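Local coordinates for protein diacylglycerol O-acyltransferase (Marinobacter hydrocarbonoclasticus, PDB 6CHJ) that is a wax ester synthase and probably also transfers acyl groups from acyl-CoA to diacylglycerol, giving triacylglycerol, at residues E95-V100 against F241-W246; L289-P294 against V376-V381; S314-V319 against L326-H331; E396-V401 against Q420-L425. All blocks are in the same frame, centred on the assembly; numbering follows the deposited sequence.

Interaction 1: residues E95-V100 against F241-W246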
loop_
_atom_site.group_PDB
_atom_site.type_symbol
_atom_site.label_atom_id
_atom_site.label_comp_id
_atom_site.label_asym_id
_atom_site.label_seq_id
_atom_site.Cartn_x
_atom_site.Cartn_y
_atom_site.Cartn_z
ATOM N N GLU B 95 -12.039 5.315 13.161
ATOM C CA GLU B 95 -10.756 5.640 12.530
ATOM C C GLU B 95 -9.800 4.438 12.524
ATOM O O GLU B 95 -9.105 4.196 11.527
ATOM C CB GLU B 95 -10.110 6.855 13.210
ATOM C CG GLU B 95 -10.773 8.196 12.855
ATOM C CD GLU B 95 -12.184 8.339 13.435
ATOM O OE1 GLU B 95 -13.142 8.653 12.685
ATOM O OE2 GLU B 95 -12.333 8.127 14.658
ATOM N N LEU B 96 -9.741 3.675 13.618
ATOM C CA LEU B 96 -8.867 2.505 13.653
ATOM C C LEU B 96 -9.195 1.526 12.535
ATOM O O LEU B 96 -8.293 0.872 12.001
ATOM C CB LEU B 96 -8.990 1.781 14.980
ATOM C CG LEU B 96 -8.173 0.504 15.172
ATOM C CD1 LEU B 96 -6.666 0.734 15.009
ATOM C CD2 LEU B 96 -8.459 -0.093 16.557
ATOM N N LEU B 97 -10.478 1.400 12.176
ATOM C CA LEU B 97 -10.842 0.421 11.170
ATOM C C LEU B 97 -10.538 0.941 9.779
ATOM O O LEU B 97 -10.175 0.145 8.907
ATOM C CB LEU B 97 -12.315 0.036 11.294
ATOM C CG LEU B 97 -12.695 -0.631 12.626
ATOM C CD1 LEU B 97 -14.167 -1.007 12.647
ATOM C CD2 LEU B 97 -11.829 -1.840 12.961
ATOM N N SER B 98 -10.664 2.265 9.576
ATOM C CA SER B 98 -10.255 2.877 8.315
ATOM C C SER B 98 -8.775 2.690 8.085
ATOM O O SER B 98 -8.347 2.442 6.949
ATOM C CB SER B 98 -10.587 4.363 8.293
ATOM O OG SER B 98 -11.851 4.591 8.885
ATOM N N PHE B 99 -7.979 2.806 9.148
ATOM C CA PHE B 99 -6.542 2.618 9.003
ATOM C C PHE B 99 -6.240 1.205 8.522
ATOM O O PHE B 99 -5.407 1.008 7.630
ATOM C CB PHE B 99 -5.801 2.915 10.317
ATOM C CG PHE B 99 -4.332 2.558 10.268
ATOM C CD1 PHE B 99 -3.385 3.505 9.892
ATOM C CD2 PHE B 99 -3.903 1.246 10.517
ATOM C CE1 PHE B 99 -2.029 3.159 9.797
ATOM C CE2 PHE B 99 -2.554 0.894 10.412
ATOM C CZ PHE B 99 -1.612 1.859 10.056
ATOM N N VAL B 100 -6.889 0.205 9.122
ATOM C CA VAL B 100 -6.603 -1.177 8.736
ATOM C C VAL B 100 -7.101 -1.456 7.316
ATOM O O VAL B 100 -6.460 -2.202 6.560
ATOM C CB VAL B 100 -7.201 -2.160 9.764
ATOM C CG1 VAL B 100 -7.014 -3.603 9.297
ATOM C CG2 VAL B 100 -6.556 -1.940 11.155
ATOM N N PHE B 241 -12.663 -2.935 6.190
ATOM C CA PHE B 241 -12.534 -3.833 7.324
ATOM C C PHE B 241 -13.501 -3.426 8.429
ATOM O O PHE B 241 -13.626 -2.246 8.762
ATOM C CB PHE B 241 -11.114 -3.833 7.875
ATOM C CG PHE B 241 -10.912 -4.783 9.017
ATOM C CD1 PHE B 241 -11.250 -6.125 8.888
ATOM C CD2 PHE B 241 -10.378 -4.344 10.211
ATOM C CE1 PHE B 241 -11.052 -7.008 9.937
ATOM C CE2 PHE B 241 -10.185 -5.227 11.265
ATOM C CZ PHE B 241 -10.516 -6.551 11.128
ATOM N N ALA B 242 -14.192 -4.416 8.988
ATOM C CA ALA B 242 -15.171 -4.201 10.051
ATOM C C ALA B 242 -14.995 -5.319 11.059
ATOM O O ALA B 242 -15.085 -6.502 10.704
ATOM C CB ALA B 242 -16.607 -4.180 9.513
ATOM N N ALA B 243 -14.718 -4.947 12.298
ATOM C CA ALA B 243 -14.484 -5.906 13.360
ATOM C C ALA B 243 -15.268 -5.469 14.586
ATOM O O ALA B 243 -15.585 -4.284 14.747
ATOM C CB ALA B 243 -12.987 -6.040 13.697
ATOM N N GLN B 244 -15.593 -6.444 15.439
ATOM C CA GLN B 244 -16.373 -6.212 16.653
ATOM C C GLN B 244 -16.373 -7.479 17.501
ATOM O O GLN B 244 -16.173 -8.588 16.992
ATOM C CB GLN B 244 -17.814 -5.782 16.336
ATOM C CG GLN B 244 -18.714 -5.456 17.548
ATOM C CD GLN B 244 -18.032 -4.598 18.623
ATOM O OE1 GLN B 244 -17.169 -5.069 19.384
ATOM N NE2 GLN B 244 -18.426 -3.326 18.686
ATOM N N SER B 245 -16.586 -7.287 18.799
ATOM C CA SER B 245 -16.635 -8.341 19.797
ATOM C C SER B 245 -18.057 -8.490 20.314
ATOM O O SER B 245 -18.799 -7.508 20.422
ATOM C CB SER B 245 -15.704 -8.030 20.977
ATOM O OG SER B 245 -14.333 -8.193 20.642
ATOM N N TRP B 246 -18.428 -9.728 20.643
ATOM C CA TRP B 246 -19.706 -10.030 21.278
ATOM C C TRP B 246 -19.467 -10.951 22.467
ATOM O O TRP B 246 -18.663 -11.886 22.381
ATOM C CB TRP B 246 -20.693 -10.691 20.297
ATOM C CG TRP B 246 -21.398 -9.730 19.364
ATOM C CD1 TRP B 246 -22.607 -9.173 19.546
ATOM C CD2 TRP B 246 -20.921 -9.245 18.098
ATOM N NE1 TRP B 246 -22.938 -8.378 18.472
ATOM C CE2 TRP B 246 -21.909 -8.391 17.579
ATOM C CE3 TRP B 246 -19.755 -9.452 17.361
ATOM C CZ2 TRP B 246 -21.766 -7.724 16.361
ATOM C CZ3 TRP B 246 -19.610 -8.789 16.146
ATOM C CH2 TRP B 246 -20.608 -7.934 15.661
#
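Leu97 and Phe241 run across each other at about a right angle, at the centre of a buried contact between the helix segment 95-100 and the strand segment 241-246. The helix passes the strand with a closest axis approach of 7.6 Å and an angle of 135° between chain directions. Leu97 and Val100, a turn apart, both point toward the strand. CG of Leu97, anti to the carbonyl carbon, carries the side chain to the strand, and chi2 (-179°) sets the branches apart: CD2 lies 4.0 Å from CD2 of the Phe241 ring, while CD1 runs along the strand backbone, 4.0 Å from N of Ala243. Leu97 CB is 3.7 Å from Phe241 O. Phe241 extends its ring with CG anti to the backbone N (chi1 -178°), and this brings the ring within range of both helix residues. Val100 meets it obliquely, its CG1 being 3.6 Å from Phe241 CD2, the closest approach between the segments. Ala243 CB adds a lighter touch, 4.4 Å from Leu97 CD2. Tyr399 and Val401 of strand 393-401 also pack on Phe241, so its side chain sits between helix 93-105 and that strand of the N-terminal sheet, at the junction of the two halves of the CoA-dependent acyltransferase fold. No hydrogen bond joins the segments directly, but Ser101, next on the helix, bonds through OG to both Leu97 O and Phe241 N. The contact is thus apolar in its side chains, consistent with cohesion by exclusion of water, with polar bridging left to a neighbouring hydroxyl.

Interaction 2: residues L289-P294 against V376-V381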
loop_
_atom_site.group_PDB
_atom_site.type_symbol
_atom_site.label_atom_id
_atom_site.label_comp_id
_atom_site.label_asym_id
_atom_site.label_seq_id
_atom_site.Cartn_x
_atom_site.Cartn_y
_atom_site.Cartn_z
ATOM N N LEU B 289 -28.322 -18.158 0.552
ATOM C CA LEU B 289 -26.877 -18.143 0.396
ATOM C C LEU B 289 -26.265 -19.422 0.962
ATOM O O LEU B 289 -26.805 -20.030 1.901
ATOM C CB LEU B 289 -26.275 -16.931 1.095
ATOM C CG LEU B 289 -25.980 -15.717 0.231
ATOM C CD1 LEU B 289 -27.251 -15.154 -0.344
ATOM C CD2 LEU B 289 -25.271 -14.670 1.085
ATOM N N VAL B 290 -25.114 -19.813 0.402
ATOM C CA VAL B 290 -24.356 -20.966 0.879
ATOM C C VAL B 290 -22.985 -20.495 1.338
ATOM O O VAL B 290 -22.357 -19.661 0.671
ATOM C CB VAL B 290 -24.229 -22.040 -0.217
ATOM C CG1 VAL B 290 -23.271 -23.155 0.213
ATOM C CG2 VAL B 290 -25.603 -22.578 -0.571
ATOM N N ALA B 291 -22.515 -21.046 2.465
ATOM C CA ALA B 291 -21.257 -20.651 3.085
ATOM C C ALA B 291 -20.252 -21.798 3.092
ATOM O O ALA B 291 -20.587 -22.930 3.445
ATOM C CB ALA B 291 -21.482 -20.196 4.526
ATOM N N PHE B 292 -19.010 -21.480 2.742
ATOM C CA PHE B 292 -17.879 -22.386 2.905
ATOM C C PHE B 292 -17.403 -22.336 4.360
ATOM O O PHE B 292 -16.887 -21.302 4.808
ATOM C CB PHE B 292 -16.769 -21.970 1.929
ATOM C CG PHE B 292 -15.501 -22.813 2.001
ATOM C CD1 PHE B 292 -15.093 -23.555 0.906
ATOM C CD2 PHE B 292 -14.694 -22.812 3.137
ATOM C CE1 PHE B 292 -13.931 -24.302 0.955
ATOM C CE2 PHE B 292 -13.535 -23.566 3.188
ATOM C CZ PHE B 292 -13.154 -24.307 2.101
ATOM N N VAL B 293 -17.528 -23.453 5.079
ATOM C CA VAL B 293 -17.324 -23.479 6.532
ATOM C C VAL B 293 -16.369 -24.588 6.966
ATOM O O VAL B 293 -16.777 -25.753 7.052
ATOM C CB VAL B 293 -18.662 -23.639 7.269
ATOM C CG1 VAL B 293 -18.455 -23.560 8.772
ATOM C CG2 VAL B 293 -19.676 -22.600 6.785
ATOM N N PRO B 294 -15.110 -24.282 7.277
ATOM C CA PRO B 294 -14.247 -25.299 7.899
ATOM C C PRO B 294 -14.800 -25.744 9.253
ATOM O O PRO B 294 -15.384 -24.953 9.997
ATOM C CB PRO B 294 -12.895 -24.582 8.049
ATOM C CG PRO B 294 -12.941 -23.430 7.059
ATOM C CD PRO B 294 -14.389 -23.021 6.996
ATOM N N VAL B 376 -19.667 -17.285 0.224
ATOM C CA VAL B 376 -18.807 -16.621 1.196
ATOM C C VAL B 376 -18.080 -17.676 2.024
ATOM O O VAL B 376 -18.571 -18.793 2.200
ATOM C CB VAL B 376 -19.657 -15.667 2.076
ATOM C CG1 VAL B 376 -20.807 -16.433 2.736
ATOM C CG2 VAL B 376 -18.798 -14.957 3.108
ATOM N N VAL B 377 -16.912 -17.311 2.547
ATOM C CA VAL B 377 -16.189 -18.110 3.536
ATOM C C VAL B 377 -16.536 -17.587 4.917
ATOM O O VAL B 377 -16.513 -16.376 5.147
ATOM C CB VAL B 377 -14.670 -18.044 3.300
ATOM C CG1 VAL B 377 -13.918 -18.774 4.436
ATOM C CG2 VAL B 377 -14.336 -18.636 1.926
ATOM N N ILE B 378 -16.873 -18.484 5.832
ATOM C CA ILE B 378 -17.061 -18.142 7.237
ATOM C C ILE B 378 -16.115 -19.034 8.031
ATOM O O ILE B 378 -16.423 -20.206 8.289
ATOM C CB ILE B 378 -18.508 -18.323 7.705
ATOM C CG1 ILE B 378 -19.492 -17.603 6.777
ATOM C CG2 ILE B 378 -18.643 -17.817 9.141
ATOM C CD1 ILE B 378 -20.964 -17.635 7.280
ATOM N N SER B 379 -14.966 -18.489 8.421
ATOM C CA SER B 379 -13.924 -19.252 9.089
ATOM C C SER B 379 -13.969 -19.001 10.586
ATOM O O SER B 379 -14.185 -17.872 11.032
ATOM C CB SER B 379 -12.547 -18.885 8.549
ATOM O OG SER B 379 -11.692 -20.008 8.599
ATOM N N ASN B 380 -13.757 -20.058 11.360
ATOM C CA ASN B 380 -13.844 -19.977 12.811
ATOM C C ASN B 380 -12.666 -20.744 13.382
ATOM O O ASN B 380 -12.636 -21.972 13.317
ATOM C CB ASN B 380 -15.163 -20.541 13.323
ATOM C CG ASN B 380 -15.454 -20.113 14.734
ATOM O OD1 ASN B 380 -14.531 -19.851 15.507
ATOM N ND2 ASN B 380 -16.736 -20.023 15.083
ATOM N N VAL B 381 -11.690 -20.025 13.918
ATOM C CA VAL B 381 -10.497 -20.672 14.449
ATOM C C VAL B 381 -10.323 -20.267 15.914
ATOM O O VAL B 381 -9.930 -19.124 16.210
ATOM C CB VAL B 381 -9.283 -20.343 13.570
ATOM C CG1 VAL B 381 -9.455 -21.046 12.230
ATOM C CG2 VAL B 381 -9.166 -18.841 13.347
#
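Ala291 and Ile378 form the apolar centre of this contact: Ala291 CB lies 3.8 Å from Ile378 CD1, and 4.2 Å separates Ala291 CB from Val376 CG1. The segments are neighbouring parallel strands, 32° apart in direction, in the six-stranded mixed sheet of the C-terminal half of the CoA-dependent acyltransferase fold. Ile378 reaches Ala291 because CG1 stands anti to its own carbonyl carbon and the chain then extends to CD1 (chi2 -174°). Leu315 touches both residues, and Cys270 of helix 262-280 covers Ile378 on this face. The opposite face carries Phe292 and Val377, where the CB of Phe292 meets the CG2 methyl of Val377 at 4.1 Å. Phe292 CG is anti to the backbone N, and its ring makes an edge-to-face contact with Phe374.

Between the faces, Phe292 supplies both polar groups of the ladder, as one residue does in parallel pairing. Its N donates to Val376 O at 2.8 Å, nearly along the C=O axis, and its O accepts from Ile378 N at 3.0 Å with an N-H...O angle of 168°. Two residues on, where the next N-H facing this strand would fall, stands Pro294, which has none; there the ring carbon Pro294 CD lies 3.7 Å from Ile378 O, and Pro294 CG is 4.0 Å from Ser379 OG.

Interaction 3: residues S314-V319 against L326-H331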
loop_
_atom_site.group_PDB
_atom_site.type_symbol
_atom_site.label_atom_id
_atom_site.label_comp_id
_atom_site.label_asym_id
_atom_site.label_seq_id
_atom_site.Cartn_x
_atom_site.Cartn_y
_atom_site.Cartn_z
ATOM N N SER B 314 -25.818 -24.329 4.023
ATOM C CA SER B 314 -26.791 -23.323 3.639
ATOM C C SER B 314 -26.968 -22.333 4.775
ATOM O O SER B 314 -27.089 -22.723 5.940
ATOM C CB SER B 314 -28.137 -23.967 3.309
ATOM O OG SER B 314 -29.206 -23.043 3.485
ATOM N N LEU B 315 -26.988 -21.042 4.430
ATOM C CA LEU B 315 -27.248 -20.022 5.434
ATOM C C LEU B 315 -28.733 -19.714 5.600
ATOM O O LEU B 315 -29.103 -19.056 6.584
ATOM C CB LEU B 315 -26.466 -18.747 5.093
ATOM C CG LEU B 315 -24.950 -18.947 5.280
ATOM C CD1 LEU B 315 -24.175 -17.685 5.018
ATOM C CD2 LEU B 315 -24.639 -19.483 6.654
ATOM N N HIS B 316 -29.587 -20.180 4.674
ATOM C CA HIS B 316 -31.047 -20.029 4.775
ATOM C C HIS B 316 -31.450 -18.562 4.859
ATOM O O HIS B 316 -32.279 -18.181 5.683
ATOM C CB HIS B 316 -31.617 -20.786 5.980
ATOM C CG HIS B 316 -31.502 -22.267 5.861
ATOM N ND1 HIS B 316 -30.639 -23.005 6.639
ATOM C CD2 HIS B 316 -32.133 -23.149 5.050
ATOM C CE1 HIS B 316 -30.740 -24.281 6.309
ATOM N NE2 HIS B 316 -31.638 -24.393 5.347
ATOM N N THR B 317 -30.856 -17.740 4.005
ATOM C CA THR B 317 -31.177 -16.323 3.961
ATOM C C THR B 317 -32.528 -16.046 3.330
ATOM O O THR B 317 -32.920 -14.883 3.238
ATOM C CB THR B 317 -30.066 -15.580 3.218
ATOM O OG1 THR B 317 -29.837 -16.215 1.947
ATOM C CG2 THR B 317 -28.814 -15.643 4.052
ATOM N N ASP B 318 -33.243 -17.077 2.907
ATOM C CA ASP B 318 -34.614 -16.956 2.425
ATOM C C ASP B 318 -35.641 -17.111 3.537
ATOM O O ASP B 318 -36.839 -16.957 3.280
ATOM C CB ASP B 318 -34.869 -18.008 1.342
ATOM C CG ASP B 318 -34.884 -19.417 1.901
ATOM O OD1 ASP B 318 -35.742 -20.224 1.478
ATOM O OD2 ASP B 318 -34.053 -19.722 2.778
ATOM N N VAL B 319 -35.205 -17.427 4.757
ATOM C CA VAL B 319 -36.083 -17.634 5.905
ATOM C C VAL B 319 -36.183 -16.331 6.690
ATOM O O VAL B 319 -35.174 -15.650 6.904
ATOM C CB VAL B 319 -35.547 -18.777 6.794
ATOM C CG1 VAL B 319 -36.461 -19.033 7.989
ATOM C CG2 VAL B 319 -35.304 -20.053 5.964
ATOM N N LEU B 326 -32.086 -20.080 12.621
ATOM C CA LEU B 326 -31.077 -20.726 13.452
ATOM C C LEU B 326 -31.196 -22.251 13.394
ATOM O O LEU B 326 -30.198 -22.948 13.181
ATOM C CB LEU B 326 -31.185 -20.220 14.886
ATOM C CG LEU B 326 -30.461 -21.041 15.944
ATOM C CD1 LEU B 326 -28.954 -20.963 15.758
ATOM C CD2 LEU B 326 -30.877 -20.554 17.352
ATOM N N LEU B 327 -32.417 -22.793 13.530
ATOM C CA LEU B 327 -32.560 -24.249 13.631
ATOM C C LEU B 327 -32.367 -24.953 12.290
ATOM O O LEU B 327 -31.738 -26.018 12.239
ATOM C CB LEU B 327 -33.919 -24.617 14.227
ATOM C CG LEU B 327 -34.186 -23.946 15.567
ATOM C CD1 LEU B 327 -35.680 -23.985 15.846
ATOM C CD2 LEU B 327 -33.379 -24.602 16.672
ATOM N N LYS B 328 -32.883 -24.384 11.195
ATOM C CA LYS B 328 -32.542 -24.933 9.885
ATOM C C LYS B 328 -31.035 -24.889 9.638
ATOM O O LYS B 328 -30.496 -25.780 8.970
ATOM C CB LYS B 328 -33.287 -24.190 8.772
ATOM C CG LYS B 328 -34.797 -24.220 8.913
ATOM C CD LYS B 328 -35.486 -24.286 7.561
ATOM C CE LYS B 328 -36.985 -24.036 7.691
ATOM N NZ LYS B 328 -37.615 -23.685 6.379
ATOM N N ILE B 329 -30.343 -23.869 10.167
ATOM C CA ILE B 329 -28.882 -23.835 10.085
ATOM C C ILE B 329 -28.283 -24.927 10.961
ATOM O O ILE B 329 -27.347 -25.629 10.553
ATOM C CB ILE B 329 -28.340 -22.437 10.472
ATOM C CG1 ILE B 329 -28.636 -21.403 9.379
ATOM C CG2 ILE B 329 -26.839 -22.487 10.738
ATOM C CD1 ILE B 329 -28.663 -19.952 9.868
ATOM N N HIS B 330 -28.820 -25.098 12.173
ATOM C CA HIS B 330 -28.256 -26.061 13.113
ATOM C C HIS B 330 -28.324 -27.481 12.553
ATOM O O HIS B 330 -27.302 -28.175 12.465
ATOM C CB HIS B 330 -28.988 -25.961 14.455
ATOM C CG HIS B 330 -28.932 -27.211 15.275
ATOM N ND1 HIS B 330 -30.027 -27.700 15.957
ATOM C CD2 HIS B 330 -27.912 -28.063 15.541
ATOM C CE1 HIS B 330 -29.686 -28.805 16.598
ATOM N NE2 HIS B 330 -28.410 -29.052 16.353
ATOM N N HIS B 331 -29.529 -27.929 12.169
ATOM C CA HIS B 331 -29.667 -29.272 11.621
ATOM C C HIS B 331 -28.939 -29.403 10.294
ATOM O O HIS B 331 -28.371 -30.464 10.001
ATOM C CB HIS B 331 -31.152 -29.643 11.474
ATOM C CG HIS B 331 -31.838 -29.911 12.780
ATOM N ND1 HIS B 331 -32.942 -29.198 13.202
ATOM C CD2 HIS B 331 -31.556 -30.793 13.769
ATOM C CE1 HIS B 331 -33.314 -29.638 14.394
ATOM N NE2 HIS B 331 -32.490 -30.604 14.761
#
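The backbone of 314-319 folds into a type I turn from His316 to Val319, closed by Val319 N to His316 O at 3.2 Å, and comes nearest the helix where the CA atoms of Leu315 and Ile329 are 6.2 Å apart. His316 itself adopts a left-handed conformation (phi 59°) at the head of the turn and points its side chain at the helix. Its imidazole is held on three sides. Over one face lies Lys328 CB, 3.6 Å from the ring centroid and 14° off the ring normal, a CH-pi contact. Over the opposite face sits Ser314 OG, which also receives a weak hydrogen bond from His316 N, so the serine hydroxyl is placed by the same backbone that carries the ring. At the edge, in the ring plane, stands Ile329 CG1, 3.8 Å from His316 ND1. The arrangement belongs to a strand-to-helix connection: the chain leaves edge strand 310-314, makes this turn and enters helix 322-338, whose second turn packs back on it. Lys328 O approaches His316 CE1 at 3.1 Å from above the ring plane, on the side of Lys328 CB. Ile329 extends from the helix toward the backbone of Leu315, its CD1 lying 3.4 Å from Leu315 O, with CG1 anti to the carbonyl carbon; the same side chain also rests on Ala271 of helix 262-280. At the exposed side the Lys328 chain bends at chi2 (-145°) and leads its ammonium away from the imidazole to a salt bridge with Glu324, passing Val319, whose CG2 is 4.3 Å from Lys328 NZ.

Interaction 4: residues E396-V401 against Q420-L425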
loop_
_atom_site.group_PDB
_atom_site.type_symbol
_atom_site.label_atom_id
_atom_site.label_comp_id
_atom_site.label_asym_id
_atom_site.label_seq_id
_atom_site.Cartn_x
_atom_site.Cartn_y
_atom_site.Cartn_z
ATOM N N GLU B 396 -7.296 -6.356 24.689
ATOM C CA GLU B 396 -8.741 -6.173 24.804
ATOM C C GLU B 396 -9.554 -6.841 23.691
ATOM O O GLU B 396 -10.771 -7.001 23.850
ATOM C CB GLU B 396 -9.102 -4.682 24.815
ATOM C CG GLU B 396 -8.437 -3.877 25.896
ATOM C CD GLU B 396 -9.110 -4.050 27.248
ATOM O OE1 GLU B 396 -10.089 -4.830 27.347
ATOM O OE2 GLU B 396 -8.646 -3.405 28.211
ATOM N N GLY B 397 -8.932 -7.207 22.566
ATOM C CA GLY B 397 -9.640 -7.800 21.443
ATOM C C GLY B 397 -8.698 -8.109 20.292
ATOM O O GLY B 397 -7.823 -7.292 19.972
ATOM N N MET B 398 -8.846 -9.291 19.680
ATOM C CA MET B 398 -8.004 -9.740 18.576
ATOM C C MET B 398 -8.911 -10.131 17.411
ATOM O O MET B 398 -9.824 -10.947 17.581
ATOM C CB MET B 398 -7.105 -10.919 19.001
ATOM C CG MET B 398 -7.762 -11.876 20.010
ATOM S SD MET B 398 -6.834 -13.373 20.455
ATOM C CE MET B 398 -6.740 -14.221 18.876
ATOM N N TYR B 399 -8.662 -9.539 16.238
ATOM C CA TYR B 399 -9.569 -9.612 15.092
ATOM C C TYR B 399 -8.786 -10.019 13.853
ATOM O O TYR B 399 -7.899 -9.262 13.402
ATOM C CB TYR B 399 -10.271 -8.273 14.861
ATOM C CG TYR B 399 -10.903 -7.712 16.112
ATOM C CD1 TYR B 399 -12.193 -8.094 16.498
ATOM C CD2 TYR B 399 -10.207 -6.826 16.929
ATOM C CE1 TYR B 399 -12.787 -7.585 17.665
ATOM C CE2 TYR B 399 -10.780 -6.314 18.092
ATOM C CZ TYR B 399 -12.073 -6.703 18.452
ATOM O OH TYR B 399 -12.631 -6.201 19.602
ATOM N N PRO B 400 -9.077 -11.168 13.260
ATOM C CA PRO B 400 -8.370 -11.563 12.048
ATOM C C PRO B 400 -8.793 -10.705 10.861
ATOM O O PRO B 400 -9.901 -10.162 10.818
ATOM C CB PRO B 400 -8.789 -13.025 11.868
ATOM C CG PRO B 400 -10.167 -13.059 12.436
ATOM C CD PRO B 400 -10.132 -12.128 13.622
ATOM N N VAL B 401 -7.876 -10.580 9.897
ATOM C CA VAL B 401 -8.084 -9.819 8.665
ATOM C C VAL B 401 -7.733 -10.766 7.539
ATOM O O VAL B 401 -6.571 -11.158 7.398
ATOM C CB VAL B 401 -7.225 -8.548 8.591
ATOM C CG1 VAL B 401 -7.768 -7.628 7.507
ATOM C CG2 VAL B 401 -7.172 -7.839 9.950
ATOM N N GLN B 420 -15.221 -13.486 24.962
ATOM C CA GLN B 420 -15.925 -12.933 23.816
ATOM C C GLN B 420 -15.623 -13.720 22.541
ATOM O O GLN B 420 -14.694 -14.530 22.472
ATOM C CB GLN B 420 -15.582 -11.440 23.648
ATOM C CG GLN B 420 -14.086 -11.167 23.406
ATOM C CD GLN B 420 -13.620 -9.812 23.927
ATOM O OE1 GLN B 420 -13.974 -9.396 25.035
ATOM N NE2 GLN B 420 -12.801 -9.123 23.130
ATOM N N VAL B 421 -16.445 -13.469 21.528
ATOM C CA VAL B 421 -16.269 -14.009 20.183
ATOM C C VAL B 421 -15.991 -12.832 19.255
ATOM O O VAL B 421 -16.665 -11.794 19.333
ATOM C CB VAL B 421 -17.499 -14.836 19.734
ATOM C CG1 VAL B 421 -17.566 -14.978 18.229
ATOM C CG2 VAL B 421 -17.448 -16.222 20.364
ATOM N N GLU B 422 -14.983 -12.981 18.401
ATOM C CA GLU B 422 -14.434 -11.866 17.635
ATOM C C GLU B 422 -14.779 -12.025 16.161
ATOM O O GLU B 422 -14.503 -13.078 15.568
ATOM C CB GLU B 422 -12.918 -11.812 17.810
ATOM C CG GLU B 422 -12.490 -12.038 19.251
ATOM C CD GLU B 422 -12.588 -10.763 20.045
ATOM O OE1 GLU B 422 -13.720 -10.263 20.207
ATOM O OE2 GLU B 422 -11.547 -10.256 20.499
ATOM N N PHE B 423 -15.380 -10.990 15.577
ATOM C CA PHE B 423 -15.795 -11.018 14.178
ATOM C C PHE B 423 -14.864 -10.132 13.365
ATOM O O PHE B 423 -14.759 -8.934 13.644
ATOM C CB PHE B 423 -17.235 -10.531 14.000
ATOM C CG PHE B 423 -18.283 -11.563 14.313
ATOM C CD1 PHE B 423 -19.062 -12.106 13.297
ATOM C CD2 PHE B 423 -18.518 -11.961 15.628
ATOM C CE1 PHE B 423 -20.063 -13.040 13.580
ATOM C CE2 PHE B 423 -19.517 -12.895 15.923
ATOM C CZ PHE B 423 -20.290 -13.426 14.902
ATOM N N GLY B 424 -14.210 -10.717 12.355
ATOM C CA GLY B 424 -13.489 -9.934 11.370
ATOM C C GLY B 424 -14.077 -10.064 9.975
ATOM O O GLY B 424 -13.981 -11.129 9.355
ATOM N N LEU B 425 -14.682 -8.987 9.473
ATOM C CA LEU B 425 -15.263 -8.926 8.140
ATOM C C LEU B 425 -14.365 -8.060 7.258
ATOM O O LEU B 425 -14.196 -6.865 7.528
ATOM C CB LEU B 425 -16.676 -8.344 8.188
ATOM C CG LEU B 425 -17.618 -8.880 9.285
ATOM C CD1 LEU B 425 -19.028 -8.386 9.080
ATOM C CD2 LEU B 425 -17.612 -10.386 9.348
#
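Glu422 makes the tight, buried part of this contact. Its side chain, with CG anti to the carbonyl carbon and a bend at chi2 (-83°), folds against the backbone of 396-401 so that CB lies 3.2 Å from Met398 O and OE2 receives Met398 N at 3.0 Å. Gln420 NE2 donates to the same OE2 at 3.1 Å, nearly straight. Both donors come from above the carboxylate plane, and two N-H groups on OE2 would favour the charged form. Tyr399 crosses obliquely, with OE2 over one face of its ring; its hydroxyl bonds to Ser245. Equally close is bare backbone against backbone at Pro400 and Gly424, the nearest CA pair at 5.4 Å, where Pro400 O lies 3.6 Å from Gly424 CA. The segments run side by side, 33° apart in direction, but belong to the two different sheets of the CoA-dependent acyltransferase fold, and side chains replace a backbone ladder between them. The loose side is the partly exposed end, where Gln420 NE2 also bonds to Glu396 O at 3.0 Å, in the carbonyl plane on a lone pair. There Glu396 and Gly397 form a classic beta bulge opposite Leu28, and the Glu396 carboxylate is hydrogen-bonded to Ser30 and salt-bridged to Lys394.

In the fold
Interactions 1 and 4 adjoin, their centres about 9 Å apart: strands 239-247 and 420-428 are neighbours in one sheet, Ala242 O meets Leu425 N at 2.8 Å, and both contacts meet the other sheet or its helix. Together they lie along the junction of the two halves. Interactions 2 and 3 form a second pair, with centres about 13 Å apart, linked by Leu289 O to Leu315 N at 2.7 Å, toward the opposite edge of the sheet holding strand 239-247. Interaction 1 lies about 20 Å from interaction 2 and 27 Å from interaction 3, centre to centre. None of the four contains the HHxxxDG motif at the end of strand 127-135, whose second histidine is probably catalytic, as in relatives.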